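Protein YgiW (Escherichia coli, PDB 1NNX) is a periplasmic protein of the bacterial OB-fold family whose function is unknown, its fold suggesting, without proving, a binding role. Local coordinates at residues W39-V47 and L54-G62; T77-G88 and I99-V107. One frame throughout, in Å; residues are numbered along the deposited sequence.

Interaction 1. Residues W39-V47 and L54-G62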
loop_
_atom_site.group_PDB
_atom_site.type_symbol
_atom_site.label_atom_id
_atom_site.label_comp_id
_atom_site.label_asym_id
_atom_site.label_seq_id
_atom_site.Cartn_x
_atom_site.Cartn_y
_atom_site.Cartn_z
ATOM N N TRP A 39 3.960 -5.797 7.880
ATOM C CA TRP A 39 4.674 -4.852 7.020
ATOM C C TRP A 39 4.837 -5.425 5.619
ATOM O O TRP A 39 5.277 -6.610 5.454
ATOM C CB TRP A 39 6.046 -4.566 7.614
ATOM C CG TRP A 39 6.804 -3.574 6.844
ATOM C CD1 TRP A 39 7.784 -3.820 5.947
ATOM C CD2 TRP A 39 6.679 -2.154 6.941
ATOM N NE1 TRP A 39 8.273 -2.637 5.461
ATOM C CE2 TRP A 39 7.618 -1.597 6.052
ATOM C CE3 TRP A 39 5.866 -1.292 7.696
ATOM C CZ2 TRP A 39 7.786 -0.201 5.896
ATOM C CZ3 TRP A 39 6.032 0.136 7.530
ATOM C CH2 TRP A 39 6.987 0.632 6.634
ATOM N N VAL A 40 4.488 -4.646 4.606
ATOM C CA VAL A 40 4.601 -5.081 3.199
ATOM C C VAL A 40 5.142 -3.965 2.318
ATOM O O VAL A 40 5.013 -2.775 2.641
ATOM C CB VAL A 40 3.150 -5.160 2.413
ATOM C CG1 VAL A 40 2.111 -4.239 2.957
ATOM C CG2 VAL A 40 3.224 -4.480 0.934
ATOM N N THR A 41 5.688 -4.322 1.179
ATOM C CA THR A 41 6.121 -3.452 0.139
ATOM C C THR A 41 5.386 -3.943 -1.110
ATOM O O THR A 41 5.369 -5.147 -1.419
ATOM C CB THR A 41 7.643 -3.544 -0.127
ATOM O OG1 THR A 41 8.394 -3.217 1.060
ATOM C CG2 THR A 41 8.011 -2.661 -1.285
ATOM N N LEU A 42 4.734 -3.057 -1.844
ATOM C CA LEU A 42 4.013 -3.362 -3.081
ATOM C C LEU A 42 4.461 -2.431 -4.186
ATOM O O LEU A 42 4.932 -1.287 -3.909
ATOM C CB LEU A 42 2.481 -3.180 -2.866
ATOM C CG LEU A 42 1.915 -3.973 -1.697
ATOM C CD1 LEU A 42 0.446 -3.465 -1.498
ATOM C CD2 LEU A 42 1.968 -5.415 -1.909
ATOM N N ARG A 43 4.306 -2.851 -5.430
ATOM C CA ARG A 43 4.619 -2.005 -6.537
ATOM C C ARG A 43 3.469 -2.020 -7.512
ATOM O O ARG A 43 2.895 -3.087 -7.787
ATOM C CB ARG A 43 5.913 -2.446 -7.254
ATOM C CG ARG A 43 7.139 -2.016 -6.484
ATOM C CD ARG A 43 8.452 -2.417 -7.257
ATOM N NE ARG A 43 9.629 -1.801 -6.661
ATOM C CZ ARG A 43 10.665 -1.377 -7.378
ATOM N NH1 ARG A 43 10.638 -1.499 -8.697
ATOM N NH2 ARG A 43 11.734 -0.878 -6.782
ATOM N N GLY A 44 3.074 -0.850 -8.009
ATOM C CA GLY A 44 1.952 -0.814 -8.910
ATOM C C GLY A 44 1.590 0.607 -9.189
ATOM O O GLY A 44 2.453 1.471 -9.269
ATOM N N ASN A 45 0.317 0.818 -9.400
ATOM C CA ASN A 45 -0.176 2.139 -9.757
ATOM C C ASN A 45 -1.345 2.576 -8.900
ATOM O O ASN A 45 -2.239 1.758 -8.538
ATOM C CB ASN A 45 -0.625 2.092 -11.229
ATOM C CG ASN A 45 0.548 1.686 -12.184
ATOM O OD1 ASN A 45 0.800 0.509 -12.347
ATOM N ND2 ASN A 45 1.255 2.620 -12.708
ATOM N N ILE A 46 -1.344 3.869 -8.564
ATOM C CA ILE A 46 -2.488 4.464 -7.843
ATOM C C ILE A 46 -3.436 4.890 -8.999
ATOM O O ILE A 46 -3.056 5.751 -9.824
ATOM C CB ILE A 46 -2.066 5.688 -7.030
ATOM C CG1 ILE A 46 -1.187 5.246 -5.807
ATOM C CG2 ILE A 46 -3.332 6.257 -6.296
ATOM C CD1 ILE A 46 -1.813 4.391 -4.715
ATOM N N VAL A 47 -4.613 4.292 -9.064
ATOM C CA VAL A 47 -5.530 4.543 -10.186
ATOM C C VAL A 47 -6.763 5.364 -9.897
ATOM O O VAL A 47 -7.395 5.772 -10.860
ATOM C CB VAL A 47 -5.928 3.207 -10.867
ATOM C CG1 VAL A 47 -4.659 2.483 -11.332
ATOM C CG2 VAL A 47 -6.681 2.276 -9.923
ATOM N N LEU A 54 -8.073 7.960 0.986
ATOM C CA LEU A 54 -8.215 6.542 0.547
ATOM C C LEU A 54 -8.156 6.457 -0.984
ATOM O O LEU A 54 -8.864 7.125 -1.718
ATOM C CB LEU A 54 -9.528 5.979 1.054
ATOM C CG LEU A 54 -9.549 4.443 1.179
ATOM C CD1 LEU A 54 -8.363 3.897 2.034
ATOM C CD2 LEU A 54 -10.868 4.056 1.867
ATOM N N TYR A 55 -7.247 5.615 -1.455
ATOM C CA TYR A 55 -6.966 5.422 -2.871
ATOM C C TYR A 55 -7.021 4.000 -3.297
ATOM O O TYR A 55 -6.887 3.128 -2.460
ATOM C CB TYR A 55 -5.569 5.972 -3.206
ATOM C CG TYR A 55 -5.317 7.441 -2.873
ATOM C CD1 TYR A 55 -5.405 8.414 -3.874
ATOM C CD2 TYR A 55 -5.037 7.822 -1.572
ATOM C CE1 TYR A 55 -5.199 9.796 -3.566
ATOM C CE2 TYR A 55 -4.826 9.192 -1.240
ATOM C CZ TYR A 55 -4.915 10.156 -2.247
ATOM O OH TYR A 55 -4.751 11.495 -1.909
ATOM N N VAL A 56 -7.207 3.779 -4.593
ATOM C CA VAL A 56 -7.168 2.400 -5.113
ATOM C C VAL A 56 -5.792 2.147 -5.748
ATOM O O VAL A 56 -5.325 2.924 -6.585
ATOM C CB VAL A 56 -8.233 2.164 -6.192
ATOM C CG1 VAL A 56 -8.192 0.678 -6.704
ATOM C CG2 VAL A 56 -9.669 2.386 -5.538
ATOM N N PHE A 57 -5.138 1.084 -5.292
ATOM C CA PHE A 57 -3.814 0.693 -5.784
ATOM C C PHE A 57 -3.981 -0.609 -6.580
ATOM O O PHE A 57 -4.589 -1.544 -6.112
ATOM C CB PHE A 57 -2.920 0.483 -4.571
ATOM C CG PHE A 57 -1.530 0.090 -4.937
ATOM C CD1 PHE A 57 -0.560 1.011 -5.273
ATOM C CD2 PHE A 57 -1.192 -1.258 -4.898
ATOM C CE1 PHE A 57 0.771 0.586 -5.545
ATOM C CE2 PHE A 57 0.124 -1.663 -5.170
ATOM C CZ PHE A 57 1.078 -0.722 -5.481
ATOM N N LYS A 58 -3.388 -0.646 -7.764
ATOM C CA LYS A 58 -3.500 -1.822 -8.646
ATOM C C LYS A 58 -2.148 -2.325 -9.106
ATOM O O LYS A 58 -1.255 -1.575 -9.409
ATOM C CB LYS A 58 -4.357 -1.422 -9.842
ATOM C CG LYS A 58 -4.635 -2.491 -10.887
ATOM C CD LYS A 58 -5.374 -1.841 -12.033
ATOM C CE LYS A 58 -5.816 -2.807 -13.104
ATOM N NZ LYS A 58 -6.727 -2.114 -14.062
ATOM N N ASP A 59 -2.023 -3.635 -9.088
ATOM C CA ASP A 59 -0.821 -4.293 -9.687
ATOM C C ASP A 59 -1.411 -5.375 -10.583
ATOM O O ASP A 59 -2.621 -5.529 -10.742
ATOM C CB ASP A 59 0.253 -4.795 -8.702
ATOM C CG ASP A 59 -0.092 -6.032 -7.931
ATOM O OD1 ASP A 59 -1.167 -6.623 -8.149
ATOM O OD2 ASP A 59 0.767 -6.427 -7.092
ATOM N N ALA A 60 -0.529 -6.133 -11.248
ATOM C CA ALA A 60 -1.058 -7.162 -12.128
ATOM C C ALA A 60 -1.948 -8.244 -11.491
ATOM O O ALA A 60 -2.691 -8.929 -12.200
ATOM C CB ALA A 60 0.110 -7.841 -12.813
ATOM N N SER A 61 -1.863 -8.436 -10.183
ATOM C CA SER A 61 -2.634 -9.434 -9.497
ATOM C C SER A 61 -3.980 -9.001 -8.919
ATOM O O SER A 61 -4.785 -9.845 -8.602
ATOM C CB SER A 61 -1.806 -10.036 -8.372
ATOM O OG SER A 61 -1.625 -9.116 -7.250
ATOM N N GLY A 62 -4.210 -7.698 -8.782
ATOM C CA GLY A 62 -5.459 -7.267 -8.159
ATOM C C GLY A 62 -5.366 -5.838 -7.675
ATOM O O GLY A 62 -4.403 -5.107 -7.971
HETATM O O HOH W 1 2.991 -5.470 -5.659
HETATM O O HOH W 2 -0.878 -1.309 -12.265
#
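F57 sets the end of its ring against the bend of the facing strand, where G44 offers nothing but backbone. Ring atom CZ comes within 3.2 Å of the G44 amide N and also nears the carbonyl carbon of R43, while CE2 lies 3.6 Å from CB of L42. The ring gets there because CG stands anti to the backbone N (chi1 -180°), which swings it across to the R43-G44 peptide of the other strand. At the ring edge, near its plane, the I46 methyl CD1 touches F57 CD1 at 3.6 Å. The other branch of I46, CG2, meets CB and CD1 of Y55, so one isoleucine bridges two aromatic residues on the same face. Between these side chains the backbones pair as an antiparallel ladder: N45 and K58 form the hydrogen-bonded pair, with N45 N to K58 O at 2.9 Å and the return bond from K58 N to N45 O. V47 N then bonds V56 O, and beyond it V47 CG2 packs on V56 CG1.

This is the hairpin of strands 38-51 and 54-59, the first two strands of the bacterial OB fold, whose long first strand bends at G44 as it passes from one partner to the next. On the face opposite F57, a water donates to K58 O.

Farther out, D59 begins a type I turn to G62 and an Asx turn in which its OD1 takes the S61 hydroxyl at 2.7 Å by the syn lone pair and S61 N from above the carboxylate plane. A water that accepts from R43 N lies within hydrogen-bonding distance of D59 OD2, which also accepts from V28 N, while the R43 guanidinium reaches E85 in a salt bridge.

Interaction 2. Residues T77-G88 and I99-V107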
loop_
_atom_site.group_PDB
_atom_site.type_symbol
_atom_site.label_atom_id
_atom_site.label_comp_id
_atom_site.label_asym_id
_atom_site.label_seq_id
_atom_site.Cartn_x
_atom_site.Cartn_y
_atom_site.Cartn_z
ATOM N N THR A 77 4.509 14.232 -7.384
ATOM C CA THR A 77 3.185 14.165 -8.006
ATOM C C THR A 77 3.121 12.807 -8.676
ATOM O O THR A 77 4.015 12.419 -9.429
ATOM C CB THR A 77 2.927 15.257 -9.108
ATOM O OG1 THR A 77 2.759 16.548 -8.501
ATOM C CG2 THR A 77 1.622 14.948 -9.842
ATOM N N VAL A 78 2.042 12.107 -8.390
ATOM C CA VAL A 78 1.827 10.789 -8.939
ATOM C C VAL A 78 0.535 10.771 -9.771
ATOM O O VAL A 78 -0.503 11.291 -9.331
ATOM C CB VAL A 78 1.665 9.715 -7.751
ATOM C CG1 VAL A 78 1.174 8.365 -8.296
ATOM C CG2 VAL A 78 2.984 9.514 -7.006
ATOM N N THR A 79 0.585 10.156 -10.955
ATOM C CA THR A 79 -0.629 9.972 -11.769
ATOM C C THR A 79 -0.744 8.447 -11.963
ATOM O O THR A 79 0.171 7.706 -11.617
ATOM C CB THR A 79 -0.501 10.565 -13.169
ATOM O OG1 THR A 79 0.494 9.831 -13.905
ATOM C CG2 THR A 79 -0.116 12.051 -13.097
ATOM N N PRO A 80 -1.848 7.979 -12.545
ATOM C CA PRO A 80 -2.046 6.536 -12.776
ATOM C C PRO A 80 -1.002 5.898 -13.653
ATOM O O PRO A 80 -0.758 4.684 -13.492
ATOM C CB PRO A 80 -3.454 6.430 -13.364
ATOM C CG PRO A 80 -4.147 7.597 -12.748
ATOM C CD PRO A 80 -3.119 8.703 -12.740
ATOM N N LYS A 81 -0.337 6.675 -14.487
ATOM C CA LYS A 81 0.673 6.013 -15.337
ATOM C C LYS A 81 2.001 5.733 -14.619
ATOM O O LYS A 81 2.813 4.962 -15.128
ATOM C CB LYS A 81 0.913 6.856 -16.589
ATOM C CG LYS A 81 1.670 8.124 -16.332
ATOM C CD LYS A 81 2.084 8.792 -17.649
ATOM C CE LYS A 81 2.412 7.770 -18.692
ATOM N NZ LYS A 81 3.190 8.364 -19.800
ATOM N N ASP A 82 2.253 6.383 -13.479
ATOM C CA ASP A 82 3.469 6.217 -12.735
ATOM C C ASP A 82 3.525 4.935 -11.958
ATOM O O ASP A 82 2.564 4.568 -11.290
ATOM C CB ASP A 82 3.620 7.357 -11.764
ATOM C CG ASP A 82 3.743 8.696 -12.468
ATOM O OD1 ASP A 82 3.241 9.698 -11.927
ATOM O OD2 ASP A 82 4.357 8.737 -13.564
ATOM N N THR A 83 4.602 4.201 -12.122
ATOM C CA THR A 83 4.758 3.029 -11.272
ATOM C C THR A 83 5.289 3.574 -9.971
ATOM O O THR A 83 6.207 4.421 -9.918
ATOM C CB THR A 83 5.783 2.048 -11.810
ATOM O OG1 THR A 83 5.367 1.621 -13.102
ATOM C CG2 THR A 83 5.945 0.867 -10.818
ATOM N N VAL A 84 4.696 3.110 -8.880
ATOM C CA VAL A 84 5.145 3.533 -7.542
ATOM C C VAL A 84 5.386 2.366 -6.626
ATOM O O VAL A 84 4.835 1.227 -6.835
ATOM C CB VAL A 84 4.108 4.463 -6.781
ATOM C CG1 VAL A 84 3.957 5.790 -7.538
ATOM C CG2 VAL A 84 2.776 3.755 -6.608
ATOM N N GLU A 85 6.277 2.575 -5.684
ATOM C CA GLU A 85 6.510 1.582 -4.687
ATOM C C GLU A 85 5.905 2.128 -3.355
ATOM O O GLU A 85 6.201 3.275 -2.951
ATOM C CB GLU A 85 7.960 1.156 -4.415
ATOM C CG GLU A 85 8.178 0.102 -3.308
ATOM C CD GLU A 85 9.648 -0.228 -3.113
ATOM O OE1 GLU A 85 10.145 -1.055 -3.907
ATOM O OE2 GLU A 85 10.269 0.366 -2.196
ATOM N N ILE A 86 5.096 1.349 -2.660
ATOM C CA ILE A 86 4.552 1.746 -1.372
ATOM C C ILE A 86 4.991 0.774 -0.311
ATOM O O ILE A 86 5.192 -0.417 -0.589
ATOM C CB ILE A 86 3.012 1.858 -1.350
ATOM C CG1 ILE A 86 2.328 0.528 -1.771
ATOM C CG2 ILE A 86 2.580 3.043 -2.282
ATOM C CD1 ILE A 86 0.801 0.560 -1.732
ATOM N N GLN A 87 5.219 1.274 0.891
ATOM C CA GLN A 87 5.576 0.470 2.042
ATOM C C GLN A 87 4.641 0.873 3.165
ATOM O O GLN A 87 4.377 2.078 3.351
ATOM C CB GLN A 87 7.038 0.671 2.474
ATOM C CG GLN A 87 8.025 0.314 1.366
ATOM C CD GLN A 87 9.493 0.358 1.805
ATOM O OE1 GLN A 87 10.397 0.413 0.960
ATOM N NE2 GLN A 87 9.731 0.318 3.092
ATOM N N GLY A 88 4.155 -0.093 3.921
ATOM C CA GLY A 88 3.264 0.197 5.037
ATOM C C GLY A 88 2.752 -1.078 5.630
ATOM O O GLY A 88 3.299 -2.153 5.349
ATOM N N ILE A 99 -3.972 -0.996 3.015
ATOM C CA ILE A 99 -2.580 -0.783 3.397
ATOM C C ILE A 99 -2.455 0.622 4.002
ATOM O O ILE A 99 -2.909 1.597 3.368
ATOM C CB ILE A 99 -1.615 -0.815 2.182
ATOM C CG1 ILE A 99 -1.779 -2.111 1.383
ATOM C CG2 ILE A 99 -0.135 -0.661 2.694
ATOM C CD1 ILE A 99 -1.544 -3.332 2.276
ATOM N N ASP A 100 -1.873 0.741 5.195
ATOM C CA ASP A 100 -1.656 2.108 5.789
ATOM C C ASP A 100 -0.277 2.459 5.303
ATOM O O ASP A 100 0.696 1.884 5.777
ATOM C CB ASP A 100 -1.774 1.830 7.300
ATOM C CG ASP A 100 -3.220 1.433 7.733
ATOM O OD1 ASP A 100 -4.196 1.830 7.061
ATOM O OD2 ASP A 100 -3.322 0.749 8.765
ATOM N N VAL A 101 -0.194 3.410 4.385
ATOM C CA VAL A 101 1.079 3.705 3.746
ATOM C C VAL A 101 2.020 4.605 4.524
ATOM O O VAL A 101 1.636 5.745 4.909
ATOM C CB VAL A 101 0.805 4.281 2.328
ATOM C CG1 VAL A 101 2.120 4.646 1.664
ATOM C CG2 VAL A 101 -0.038 3.255 1.481
ATOM N N LYS A 102 3.248 4.136 4.736
ATOM C CA LYS A 102 4.259 4.993 5.414
ATOM C C LYS A 102 5.130 5.732 4.423
ATOM O O LYS A 102 5.687 6.780 4.735
ATOM C CB LYS A 102 5.194 4.144 6.283
ATOM C CG LYS A 102 4.588 3.654 7.552
ATOM C CD LYS A 102 4.377 4.870 8.540
ATOM C CE LYS A 102 4.032 4.417 9.945
ATOM N NZ LYS A 102 3.698 5.627 10.831
ATOM N N GLN A 103 5.272 5.204 3.212
ATOM C CA GLN A 103 6.145 5.769 2.222
ATOM C C GLN A 103 5.694 5.426 0.822
ATOM O O GLN A 103 5.298 4.291 0.537
ATOM C CB GLN A 103 7.650 5.522 2.394
ATOM C CG GLN A 103 8.576 6.046 1.229
ATOM C CD GLN A 103 10.018 6.212 1.584
ATOM O OE1 GLN A 103 10.467 5.824 2.642
ATOM N NE2 GLN A 103 10.763 6.824 0.675
ATOM N N ILE A 104 5.741 6.398 -0.067
ATOM C CA ILE A 104 5.427 6.186 -1.449
ATOM C C ILE A 104 6.533 6.839 -2.256
ATOM O O ILE A 104 6.923 8.021 -1.991
ATOM C CB ILE A 104 4.011 6.740 -1.815
ATOM C CG1 ILE A 104 3.754 6.447 -3.291
ATOM C CG2 ILE A 104 3.896 8.285 -1.461
ATOM C CD1 ILE A 104 2.306 6.608 -3.678
ATOM N N ARG A 105 7.079 6.103 -3.204
ATOM C CA ARG A 105 8.084 6.659 -4.115
ATOM C C ARG A 105 7.859 6.205 -5.560
ATOM O O ARG A 105 7.337 5.131 -5.831
ATOM C CB ARG A 105 9.505 6.306 -3.677
ATOM C CG ARG A 105 9.825 4.867 -3.498
ATOM C CD ARG A 105 11.283 4.746 -2.962
ATOM N NE ARG A 105 12.199 5.285 -3.970
ATOM C CZ ARG A 105 12.878 4.543 -4.838
ATOM N NH1 ARG A 105 12.777 3.222 -4.811
ATOM N NH2 ARG A 105 13.599 5.125 -5.788
ATOM N N LYS A 106 8.174 7.071 -6.531
ATOM C CA LYS A 106 8.018 6.680 -7.913
ATOM C C LYS A 106 9.182 5.755 -8.339
ATOM O O LYS A 106 10.329 5.861 -7.858
ATOM C CB LYS A 106 7.987 7.941 -8.808
ATOM C CG LYS A 106 6.699 8.729 -8.650
ATOM C CD LYS A 106 6.282 9.566 -9.882
ATOM C CE LYS A 106 7.137 10.791 -10.070
ATOM N NZ LYS A 106 6.316 11.835 -10.751
ATOM N N VAL A 107 8.899 4.839 -9.226
ATOM C CA VAL A 107 9.969 3.983 -9.720
ATOM C C VAL A 107 9.737 3.633 -11.192
ATOM O O VAL A 107 9.082 4.380 -11.933
ATOM C CB VAL A 107 10.104 2.728 -8.940
ATOM C CG1 VAL A 107 10.672 3.082 -7.605
ATOM C CG2 VAL A 107 8.760 2.008 -8.840
HETATM O O HOH W 3 7.061 14.704 -9.255
HETATM O O HOH W 4 6.494 10.944 -13.599
HETATM O O HOH W 5 6.762 5.329 -13.778
#
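Strands 84-88 and 103-106 run antiparallel, their axes 4.6 Å apart at 166°, until a classic beta bulge shifts the register by one residue. K102 and Q103 together face Q87, whose carbonyl oxygen accepts from both: K102 N at 2.7 Å and, less tightly, Q103 N at 3.3 Å. Here the last hairpin of the OB fold turns a corner, and strand 99-101 leaves at 101° to strand 84-88, with the CA of G88 close against D100 O.

On the buried face the I86 methyl CG2 packs against CG1 of I104 at 3.7 Å, the two side chains crossing obliquely. I104 points CG1 anti to its N (chi1 -179°), which carries CD1 on toward V84 CG2; W73 covers the same isoleucine. The other face bears E85, Q87, Q103 and R105. There the E85 carboxylate has R43 as its partner, and R105 turns a guanidinium face, toward its rim, to the V107 methyl CG1.

At the strand end T83 O accepts from V107 N at 2.8 Å. K106 passes CG by V78 CG2 and CD by D82 OD1, then bends at chi3; its NZ thus meets T77 O at 2.7 Å, nearly in line with the C=O bond, while D82 OD1 is a long salt-bridge partner at 3.9 Å.

Interactions 1 and 2 are separate hairpins of the OB fold, joined where strands 38-51 and 84-93 lie side by side: V84 N probably bonds G44 O at 2.8 Å, and V40 N likewise G88 O at 2.9 Å. Each has a mainly apolar inner face and a more polar outer one, although V47 and V56 sit outside and K106 starts from the inner face; V66 touches F57 and I46 of the first and I86 of the second. Their interiors differ: interaction 1 relies on an aromatic ring against a glycine, interaction 2 on branched aliphatic chains. Toward the surface, a carboxylate organises a turn beside 39-47, whereas a lysine ties a loop to 99-107.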